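Local coordinates for Crov588 (Cafeteriavirus, PDB 6NYR), which is of unknown function but folds into a circular leucine-rich-repeat solenoid built from FNIP repeats, at residues K569-I574 with F592-T597; G611-Q616 with G633-Q638; K653-N658 with E676-N681. All coordinates share one frame; numbering follows the deposited sequence.

Contact 1 (K569-I574 with F592-T597)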
loop_
_atom_site.group_PDB
_atom_site.type_symbol
_atom_site.label_atom_id
_atom_site.label_comp_id
_atom_site.label_asym_id
_atom_site.label_seq_id
_atom_site.Cartn_x
_atom_site.Cartn_y
_atom_site.Cartn_z
ATOM N N LYS A 569 1.114 30.231 -6.075
ATOM C CA LYS A 569 1.080 31.604 -6.564
ATOM C C LYS A 569 1.191 32.671 -5.477
ATOM O O LYS A 569 1.230 33.860 -5.810
ATOM C CB LYS A 569 -0.205 31.840 -7.375
ATOM C CG LYS A 569 -0.160 31.285 -8.789
ATOM C CD LYS A 569 -1.237 31.894 -9.680
ATOM C CE LYS A 569 -1.062 31.443 -11.128
ATOM N NZ LYS A 569 -2.326 30.990 -11.773
ATOM N N PHE A 570 1.232 32.302 -4.200
ATOM C CA PHE A 570 1.320 33.315 -3.156
ATOM C C PHE A 570 2.673 34.023 -3.235
ATOM O O PHE A 570 3.725 33.375 -3.180
ATOM C CB PHE A 570 1.126 32.706 -1.768
ATOM C CG PHE A 570 1.343 33.695 -0.655
ATOM C CD1 PHE A 570 0.336 34.569 -0.274
ATOM C CD2 PHE A 570 2.565 33.771 -0.009
ATOM C CE1 PHE A 570 0.541 35.491 0.738
ATOM C CE2 PHE A 570 2.774 34.690 1.007
ATOM C CZ PHE A 570 1.759 35.550 1.380
ATOM N N ASN A 571 2.652 35.347 -3.368
ATOM C CA ASN A 571 3.883 36.123 -3.469
ATOM C C ASN A 571 3.657 37.541 -2.946
ATOM O O ASN A 571 3.802 38.535 -3.655
ATOM C CB ASN A 571 4.372 36.129 -4.915
ATOM C CG ASN A 571 5.757 36.721 -5.062
ATOM O OD1 ASN A 571 6.569 36.665 -4.136
ATOM N ND2 ASN A 571 6.036 37.299 -6.225
ATOM N N GLN A 572 3.307 37.649 -1.667
ATOM C CA GLN A 572 3.058 38.933 -1.033
ATOM C C GLN A 572 4.033 39.175 0.110
ATOM O O GLN A 572 4.505 38.237 0.758
ATOM C CB GLN A 572 1.624 39.027 -0.488
ATOM C CG GLN A 572 0.542 38.930 -1.545
ATOM C CD GLN A 572 0.593 40.079 -2.534
ATOM O OE1 GLN A 572 0.833 41.230 -2.160
ATOM N NE2 GLN A 572 0.363 39.769 -3.805
ATOM N N LYS A 573 4.318 40.453 0.353
ATOM C CA LYS A 573 5.175 40.838 1.464
ATOM C C LYS A 573 4.577 40.353 2.780
ATOM O O LYS A 573 3.359 40.384 2.981
ATOM C CB LYS A 573 5.322 42.363 1.506
ATOM C CG LYS A 573 6.319 42.953 0.518
ATOM C CD LYS A 573 5.921 44.395 0.176
ATOM C CE LYS A 573 7.113 45.295 -0.100
ATOM N NZ LYS A 573 7.925 44.803 -1.249
ATOM N N ILE A 574 5.442 39.883 3.674
ATOM C CA ILE A 574 5.060 39.539 5.041
ATOM C C ILE A 574 5.889 40.413 5.971
ATOM O O ILE A 574 7.126 40.370 5.934
ATOM C CB ILE A 574 5.263 38.047 5.344
ATOM C CG1 ILE A 574 4.469 37.207 4.347
ATOM C CG2 ILE A 574 4.837 37.741 6.772
ATOM C CD1 ILE A 574 4.746 35.716 4.417
ATOM N N PHE A 592 6.854 32.198 -4.185
ATOM C CA PHE A 592 7.158 33.211 -3.180
ATOM C C PHE A 592 8.614 33.658 -3.289
ATOM O O PHE A 592 9.535 32.838 -3.227
ATOM C CB PHE A 592 6.882 32.676 -1.771
ATOM C CG PHE A 592 7.295 33.625 -0.674
ATOM C CD1 PHE A 592 6.423 34.605 -0.223
ATOM C CD2 PHE A 592 8.553 33.541 -0.101
ATOM C CE1 PHE A 592 6.800 35.479 0.777
ATOM C CE2 PHE A 592 8.936 34.415 0.900
ATOM C CZ PHE A 592 8.059 35.384 1.342
ATOM N N ASN A 593 8.820 34.965 -3.432
ATOM C CA ASN A 593 10.165 35.512 -3.561
ATOM C C ASN A 593 10.187 36.946 -3.031
ATOM O O ASN A 593 10.467 37.908 -3.751
ATOM C CB ASN A 593 10.638 35.453 -5.012
ATOM C CG ASN A 593 12.136 35.688 -5.147
ATOM O OD1 ASN A 593 12.890 35.516 -4.190
ATOM N ND2 ASN A 593 12.572 36.085 -6.339
ATOM N N GLN A 594 9.885 37.106 -1.747
ATOM C CA GLN A 594 9.876 38.409 -1.100
ATOM C C GLN A 594 10.965 38.486 -0.037
ATOM O O GLN A 594 11.360 37.475 0.549
ATOM C CB GLN A 594 8.517 38.698 -0.454
ATOM C CG GLN A 594 7.364 38.780 -1.436
ATOM C CD GLN A 594 7.527 39.916 -2.427
ATOM O OE1 GLN A 594 7.885 41.035 -2.058
ATOM N NE2 GLN A 594 7.270 39.630 -3.695
ATOM N N LYS A 595 11.448 39.701 0.200
ATOM C CA LYS A 595 12.474 39.933 1.208
ATOM C C LYS A 595 11.890 39.739 2.600
ATOM O O LYS A 595 10.768 40.165 2.890
ATOM C CB LYS A 595 13.031 41.348 1.044
ATOM C CG LYS A 595 13.822 41.537 -0.255
ATOM C CD LYS A 595 13.670 42.954 -0.801
ATOM C CE LYS A 595 14.850 43.861 -0.518
ATOM N NZ LYS A 595 14.441 45.290 -0.691
ATOM N N ILE A 596 12.656 39.074 3.459
ATOM C CA ILE A 596 12.245 38.796 4.829
ATOM C C ILE A 596 13.196 39.538 5.756
ATOM O O ILE A 596 14.396 39.238 5.787
ATOM C CB ILE A 596 12.245 37.291 5.142
ATOM C CG1 ILE A 596 11.244 36.572 4.237
ATOM C CG2 ILE A 596 11.911 37.057 6.603
ATOM C CD1 ILE A 596 11.142 35.083 4.484
ATOM N N THR A 597 12.662 40.490 6.511
ATOM C CA THR A 597 13.452 41.286 7.433
ATOM C C THR A 597 13.374 40.675 8.832
ATOM O O THR A 597 12.742 39.638 9.050
ATOM C CB THR A 597 12.961 42.737 7.441
ATOM O OG1 THR A 597 11.594 42.773 7.870
ATOM C CG2 THR A 597 13.060 43.342 6.049
HETATM O O HOH W 1 9.335 37.970 -6.702
#

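Contact 2 (G611-Q616 with G633-Q638)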
loop_
_atom_site.group_PDB
_atom_site.type_symbol
_atom_site.label_atom_id
_atom_site.label_comp_id
_atom_site.label_asym_id
_atom_site.label_seq_id
_atom_site.Cartn_x
_atom_site.Cartn_y
_atom_site.Cartn_z
ATOM N N GLY A 611 10.136 27.878 -1.130
ATOM C CA GLY A 611 9.763 27.225 -2.366
ATOM C C GLY A 611 10.782 27.391 -3.476
ATOM O O GLY A 611 11.922 27.806 -3.259
ATOM N N LEU A 612 10.339 27.090 -4.700
ATOM C CA LEU A 612 11.261 26.946 -5.824
ATOM C C LEU A 612 11.996 28.246 -6.118
ATOM O O LEU A 612 13.218 28.250 -6.305
ATOM C CB LEU A 612 10.495 26.467 -7.061
ATOM C CG LEU A 612 11.290 26.106 -8.313
ATOM C CD1 LEU A 612 10.500 25.110 -9.175
ATOM C CD2 LEU A 612 11.646 27.326 -9.149
ATOM N N ARG A 613 11.273 29.359 -6.167
ATOM C CA ARG A 613 11.813 30.598 -6.711
ATOM C C ARG A 613 12.412 31.534 -5.665
ATOM O O ARG A 613 12.952 32.580 -6.039
ATOM C CB ARG A 613 10.716 31.339 -7.491
ATOM C CG ARG A 613 10.254 30.603 -8.742
ATOM C CD ARG A 613 9.200 31.373 -9.527
ATOM N NE ARG A 613 9.008 30.801 -10.859
ATOM C CZ ARG A 613 9.834 30.998 -11.883
ATOM N NH1 ARG A 613 10.912 31.754 -11.730
ATOM N NH2 ARG A 613 9.581 30.441 -13.059
ATOM N N PHE A 614 12.360 31.188 -4.380
ATOM C CA PHE A 614 12.873 32.089 -3.354
ATOM C C PHE A 614 14.384 32.250 -3.489
ATOM O O PHE A 614 15.115 31.266 -3.631
ATOM C CB PHE A 614 12.531 31.580 -1.955
ATOM C CG PHE A 614 13.095 32.435 -0.852
ATOM C CD1 PHE A 614 12.386 33.526 -0.368
ATOM C CD2 PHE A 614 14.340 32.160 -0.311
ATOM C CE1 PHE A 614 12.906 34.314 0.639
ATOM C CE2 PHE A 614 14.864 32.953 0.697
ATOM C CZ PHE A 614 14.143 34.027 1.168
ATOM N N ASN A 615 14.852 33.496 -3.432
ATOM C CA ASN A 615 16.261 33.801 -3.657
ATOM C C ASN A 615 16.591 35.191 -3.125
ATOM O O ASN A 615 17.073 36.053 -3.867
ATOM C CB ASN A 615 16.585 33.690 -5.150
ATOM C CG ASN A 615 18.072 33.854 -5.452
ATOM O OD1 ASN A 615 18.458 34.090 -6.596
ATOM N ND2 ASN A 615 18.903 33.740 -4.428
ATOM N N GLN A 616 16.325 35.413 -1.838
ATOM C CA GLN A 616 16.619 36.672 -1.164
ATOM C C GLN A 616 17.647 36.428 -0.067
ATOM O O GLN A 616 17.662 35.370 0.568
ATOM C CB GLN A 616 15.350 37.281 -0.557
ATOM C CG GLN A 616 14.233 37.510 -1.558
ATOM C CD GLN A 616 14.571 38.577 -2.577
ATOM O OE1 GLN A 616 15.166 39.602 -2.244
ATOM N NE2 GLN A 616 14.205 38.333 -3.830
ATOM N N GLY A 633 14.850 26.177 -1.786
ATOM C CA GLY A 633 14.380 25.650 -3.047
ATOM C C GLY A 633 15.464 25.621 -4.116
ATOM O O GLY A 633 16.627 25.933 -3.884
ATOM N N TRP A 634 15.027 25.237 -5.322
ATOM C CA TRP A 634 15.936 25.064 -6.454
ATOM C C TRP A 634 16.733 26.331 -6.724
ATOM O O TRP A 634 17.962 26.289 -6.842
ATOM C CB TRP A 634 15.094 24.666 -7.669
ATOM C CG TRP A 634 15.792 24.068 -8.842
ATOM C CD1 TRP A 634 17.107 23.728 -8.947
ATOM C CD2 TRP A 634 15.186 23.725 -10.095
ATOM N NE1 TRP A 634 17.361 23.201 -10.192
ATOM C CE2 TRP A 634 16.195 23.187 -10.914
ATOM C CE3 TRP A 634 13.886 23.823 -10.602
ATOM C CZ2 TRP A 634 15.944 22.745 -12.213
ATOM C CZ3 TRP A 634 13.641 23.388 -11.891
ATOM C CH2 TRP A 634 14.666 22.859 -12.683
ATOM N N TYR A 635 16.056 27.471 -6.798
ATOM C CA TYR A 635 16.670 28.692 -7.300
ATOM C C TYR A 635 17.388 29.506 -6.225
ATOM O O TYR A 635 17.938 30.567 -6.540
ATOM C CB TYR A 635 15.603 29.565 -7.982
ATOM C CG TYR A 635 15.082 29.015 -9.299
ATOM C CD1 TYR A 635 15.609 27.856 -9.850
ATOM C CD2 TYR A 635 14.072 29.666 -9.995
ATOM C CE1 TYR A 635 15.141 27.354 -11.053
ATOM C CE2 TYR A 635 13.598 29.173 -11.202
ATOM C CZ TYR A 635 14.137 28.016 -11.725
ATOM O OH TYR A 635 13.675 27.514 -12.920
ATOM N N PHE A 636 17.421 29.039 -4.976
ATOM C CA PHE A 636 18.071 29.809 -3.924
ATOM C C PHE A 636 19.580 29.828 -4.138
ATOM O O PHE A 636 20.220 28.776 -4.236
ATOM C CB PHE A 636 17.758 29.230 -2.547
ATOM C CG PHE A 636 18.455 29.945 -1.419
ATOM C CD1 PHE A 636 17.983 31.159 -0.952
ATOM C CD2 PHE A 636 19.588 29.405 -0.835
ATOM C CE1 PHE A 636 18.624 31.818 0.084
ATOM C CE2 PHE A 636 20.233 30.058 0.197
ATOM C CZ PHE A 636 19.749 31.266 0.659
ATOM N N ASN A 637 20.145 31.029 -4.200
ATOM C CA ASN A 637 21.526 31.227 -4.630
ATOM C C ASN A 637 22.148 32.383 -3.852
ATOM O O ASN A 637 22.574 33.395 -4.410
ATOM C CB ASN A 637 21.558 31.484 -6.135
ATOM C CG ASN A 637 22.891 31.151 -6.761
ATOM O OD1 ASN A 637 23.574 30.219 -6.332
ATOM N ND2 ASN A 637 23.277 31.911 -7.781
ATOM N N GLN A 638 22.215 32.255 -2.528
ATOM C CA GLN A 638 22.755 33.298 -1.670
ATOM C C GLN A 638 23.757 32.705 -0.690
ATOM O O GLN A 638 23.612 31.564 -0.242
ATOM C CB GLN A 638 21.644 34.021 -0.888
ATOM C CG GLN A 638 20.586 34.704 -1.748
ATOM C CD GLN A 638 21.162 35.812 -2.609
ATOM O OE1 GLN A 638 20.984 35.821 -3.824
ATOM N NE2 GLN A 638 21.850 36.760 -1.978
#

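Contact 3 (K653-N658 with E676-N681)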
loop_
_atom_site.group_PDB
_atom_site.type_symbol
_atom_site.label_atom_id
_atom_site.label_comp_id
_atom_site.label_asym_id
_atom_site.label_seq_id
_atom_site.Cartn_x
_atom_site.Cartn_y
_atom_site.Cartn_z
ATOM N N LYS A 653 18.739 21.846 4.226
ATOM C CA LYS A 653 18.436 21.206 2.949
ATOM C C LYS A 653 18.717 22.183 1.812
ATOM O O LYS A 653 18.164 23.288 1.785
ATOM C CB LYS A 653 16.975 20.754 2.917
ATOM C CG LYS A 653 16.548 20.070 1.630
ATOM C CD LYS A 653 16.973 18.614 1.583
ATOM C CE LYS A 653 15.914 17.726 2.225
ATOM N NZ LYS A 653 14.779 17.447 1.292
ATOM N N ILE A 654 19.536 21.750 0.853
ATOM C CA ILE A 654 20.135 22.638 -0.135
ATOM C C ILE A 654 20.186 21.944 -1.488
ATOM O O ILE A 654 20.317 20.720 -1.578
ATOM C CB ILE A 654 21.553 23.067 0.320
ATOM C CG1 ILE A 654 21.472 24.160 1.394
ATOM C CG2 ILE A 654 22.407 23.515 -0.852
ATOM C CD1 ILE A 654 20.686 25.387 0.969
ATOM N N TYR A 655 20.083 22.739 -2.550
ATOM C CA TYR A 655 20.292 22.235 -3.902
ATOM C C TYR A 655 21.787 22.035 -4.118
ATOM O O TYR A 655 22.573 22.974 -3.945
ATOM C CB TYR A 655 19.722 23.196 -4.941
ATOM C CG TYR A 655 19.957 22.758 -6.376
ATOM C CD1 TYR A 655 19.755 21.438 -6.762
ATOM C CD2 TYR A 655 20.364 23.665 -7.345
ATOM C CE1 TYR A 655 19.966 21.033 -8.068
ATOM C CE2 TYR A 655 20.572 23.269 -8.655
ATOM C CZ TYR A 655 20.370 21.950 -9.012
ATOM O OH TYR A 655 20.576 21.546 -10.316
ATOM N N TYR A 656 22.182 20.811 -4.473
ATOM C CA TYR A 656 23.596 20.519 -4.673
ATOM C C TYR A 656 24.244 21.507 -5.632
ATOM O O TYR A 656 25.351 21.994 -5.375
ATOM C CB TYR A 656 23.757 19.094 -5.197
ATOM C CG TYR A 656 25.186 18.620 -5.250
ATOM C CD1 TYR A 656 25.813 18.139 -4.111
ATOM C CD2 TYR A 656 25.908 18.651 -6.435
ATOM C CE1 TYR A 656 27.120 17.702 -4.148
ATOM C CE2 TYR A 656 27.216 18.217 -6.482
ATOM C CZ TYR A 656 27.817 17.745 -5.335
ATOM O OH TYR A 656 29.122 17.311 -5.373
ATOM N N GLY A 657 23.567 21.821 -6.738
ATOM C CA GLY A 657 24.173 22.632 -7.776
ATOM C C GLY A 657 24.730 23.954 -7.293
ATOM O O GLY A 657 25.676 24.483 -7.883
ATOM N N ASN A 658 24.162 24.507 -6.220
ATOM C CA ASN A 658 24.577 25.810 -5.719
ATOM C C ASN A 658 25.375 25.725 -4.425
ATOM O O ASN A 658 25.664 26.763 -3.820
ATOM C CB ASN A 658 23.362 26.725 -5.504
ATOM C CG ASN A 658 22.748 27.199 -6.800
ATOM O OD1 ASN A 658 23.458 27.545 -7.743
ATOM N ND2 ASN A 658 21.422 27.229 -6.854
ATOM N N GLU A 676 21.771 18.347 3.948
ATOM C CA GLU A 676 21.125 17.443 3.006
ATOM C C GLU A 676 21.051 18.115 1.640
ATOM O O GLU A 676 20.558 19.241 1.527
ATOM C CB GLU A 676 19.718 17.073 3.484
ATOM C CG GLU A 676 19.696 16.078 4.632
ATOM C CD GLU A 676 18.290 15.752 5.107
ATOM O OE1 GLU A 676 17.327 16.046 4.369
ATOM O OE2 GLU A 676 18.150 15.214 6.225
ATOM N N TYR A 677 21.524 17.422 0.610
ATOM C CA TYR A 677 21.478 17.944 -0.749
ATOM C C TYR A 677 20.339 17.284 -1.519
ATOM O O TYR A 677 19.956 16.145 -1.243
ATOM C CB TYR A 677 22.803 17.712 -1.490
ATOM C CG TYR A 677 23.990 18.409 -0.866
ATOM C CD1 TYR A 677 24.026 19.794 -0.755
ATOM C CD2 TYR A 677 25.085 17.687 -0.403
ATOM C CE1 TYR A 677 25.107 20.438 -0.183
ATOM C CE2 TYR A 677 26.173 18.325 0.166
ATOM C CZ TYR A 677 26.177 19.699 0.272
ATOM O OH TYR A 677 27.257 20.335 0.837
ATOM N N PHE A 678 19.790 18.019 -2.483
ATOM C CA PHE A 678 18.831 17.455 -3.423
ATOM C C PHE A 678 19.241 17.806 -4.847
ATOM O O PHE A 678 20.056 18.703 -5.086
ATOM C CB PHE A 678 17.381 17.922 -3.150
ATOM C CG PHE A 678 17.164 19.406 -3.276
ATOM C CD1 PHE A 678 16.861 19.979 -4.502
ATOM C CD2 PHE A 678 17.232 20.223 -2.160
ATOM C CE1 PHE A 678 16.654 21.340 -4.615
ATOM C CE2 PHE A 678 17.025 21.585 -2.267
ATOM C CZ PHE A 678 16.731 22.142 -3.495
ATOM N N ASN A 679 18.677 17.055 -5.791
ATOM C CA ASN A 679 18.962 17.186 -7.210
ATOM C C ASN A 679 17.726 17.704 -7.949
ATOM O O ASN A 679 16.642 17.864 -7.377
ATOM C CB ASN A 679 19.380 15.844 -7.812
ATOM C CG ASN A 679 20.801 15.462 -7.479
ATOM O OD1 ASN A 679 21.044 14.436 -6.845
ATOM N ND2 ASN A 679 21.751 16.278 -7.912
ATOM N N LYS A 680 17.896 17.943 -9.253
ATOM C CA LYS A 680 16.772 18.174 -10.149
ATOM C C LYS A 680 16.273 16.880 -10.774
ATOM O O LYS A 680 15.108 16.816 -11.181
ATOM C CB LYS A 680 17.158 19.173 -11.248
ATOM C CG LYS A 680 18.499 18.928 -11.922
ATOM C CD LYS A 680 18.396 18.056 -13.171
ATOM C CE LYS A 680 19.549 18.345 -14.132
ATOM N NZ LYS A 680 19.550 17.442 -15.317
ATOM N N ASN A 681 17.123 15.854 -10.847
ATOM C CA ASN A 681 16.689 14.491 -11.133
ATOM C C ASN A 681 17.885 13.539 -11.056
ATOM O O ASN A 681 18.906 13.755 -11.714
ATOM C CB ASN A 681 16.025 14.391 -12.497
ATOM C CG ASN A 681 15.029 13.240 -12.570
ATOM O OD1 ASN A 681 15.282 12.144 -12.064
ATOM N ND2 ASN A 681 13.881 13.493 -13.187
#

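Contact 1 (K569-I574 with F592-T597)
The side-chain oxygen OD1 of N571 is gripped by two N-H donors of the following coil, and the pair forms one rung of an asparagine ladder of the kind that runs along leucine-rich-repeat solenoids. The backbone N of N593 donates at 2.9 Å from N571 OD1, and the amide NE2 of Q594 adds a nearly straight bond to the same OD1 at 3.1 Å (169° at the hydrogen). Both donors sit above the carbonyl plane of N571. With CG anti to the backbone N (chi1 -171°), N571 stretches across to the next coil, whereas Q594, bent at chi2, folds back so that its amide meets that of N571 at a steep tilt. The ladder continues in both directions: N549 OD1 accepts from N571 N and Q572 NE2, while N593 OD1 serves N615 and Q616. Next to this polar row, the buried rings of F570 and F592 run alongside each other in the same direction, with F570 CE2 3.9 Å from F592 CD1. I574 comes across F592, its CD1 4.2 Å from F592 CE1. A water accepts weakly from N571 ND2 and donates to N593 O, 3.2 Å from that carbonyl oxygen.

Contact 2 (G611-Q616 with G633-Q638)
Two successive turns of the leucine-rich-repeat solenoid meet here just after their strands, the second making a type I beta turn from G633 to F636. One backbone bond joins them: Y635 N donates to L612 O at 3.0 Å, almost along the C=O axis (165° at the oxygen). At the start of the turn, G633 CA comes within 3.3 Å of G611 O in a CA-H...O contact, possible because G633 lacks a beta carbon, which would run into that oxygen. L612, with CG anti to its backbone N, splits its two methyls between aromatic neighbours. L612 CD2 lies over the face of Y635, 3.5 Å from the ring centroid and 16° off the normal, a CH-pi contact; L612 CD1 meets the edge of W634, 3.9 Å from W634 CE3. Alongside, the extended R613 brings NH1 to the edge of the Y635 ring, 3.8 Å from Y635 CE2, so that the ring edge faces the guanidinium plane. Deeper in, F614 CD2 lies 3.8 Å from F636 CD1, and each ring is stacked with the phenylalanine four residues earlier, F610 or F632. Phenylalanines packed coil on coil at 22-residue spacing form the kind of phenylalanine spine known from leucine-rich-repeat solenoids.

Contact 3 (K653-N658 with E676-N681)
Strands 653-655 and 676-678 run parallel with a marked twist, their directions 36° apart, and K653, I654 and Y655 are in register with E676, Y677 and F678. This is the last pair in the strand succession of the leucine-rich-repeat solenoid, with helix 659-662 in the connection between them. I654 is held through both its N-H and its C=O: I654 N donates to E676 O at 2.8 Å, and I654 O accepts from F678 N at 2.9 Å. Beyond the strand, Y656 N gives a straight bond (173°) to F678 O at 3.1 Å. F678 places CG in the cramped position flanked by its own N and C (chi1 62°), which swings its ring back over the neighbouring strand; the face covers Y655 CA, and F678 CZ lies 3.5 Å from Y655 CB. The ring planes of Y655 and F678 are modestly tilted but slid well apart, so little stacking results. On the face carrying I654 and Y677 these two pack together, and Y656, just past the strand, points an edge at the Y677 ring in a T-shaped pair; E2 near the N terminus touches both tyrosines. K653, bent at three torsions, curls beside E676 without a salt bridge: K653 CE lies 3.1 Å from E676 OE1, but NZ stays 4.2 Å from that oxygen.

Overall arrangement
Following the chain toward its C terminus, the three contacts come in series, neither nesting nor crossing, and each closes a loop of about one solenoid turn. Contact 1 joins the loops after strands 563-565 and 585-587, contact 2 those after 607-609 and 629-631, and contact 3 the final strands themselves. Contacts 1 and 2 touch through the continuing asparagine ladder; contacts 2 and 3 meet where W634 sets edge-to-face against Y655. Contacts 1 and 3 stay about 12 Å apart at their nearest atoms. The series thus shows regular repeat stacking giving way to a terminal strand pair, whose approach to N-terminal residues is consistent with closure of the circle.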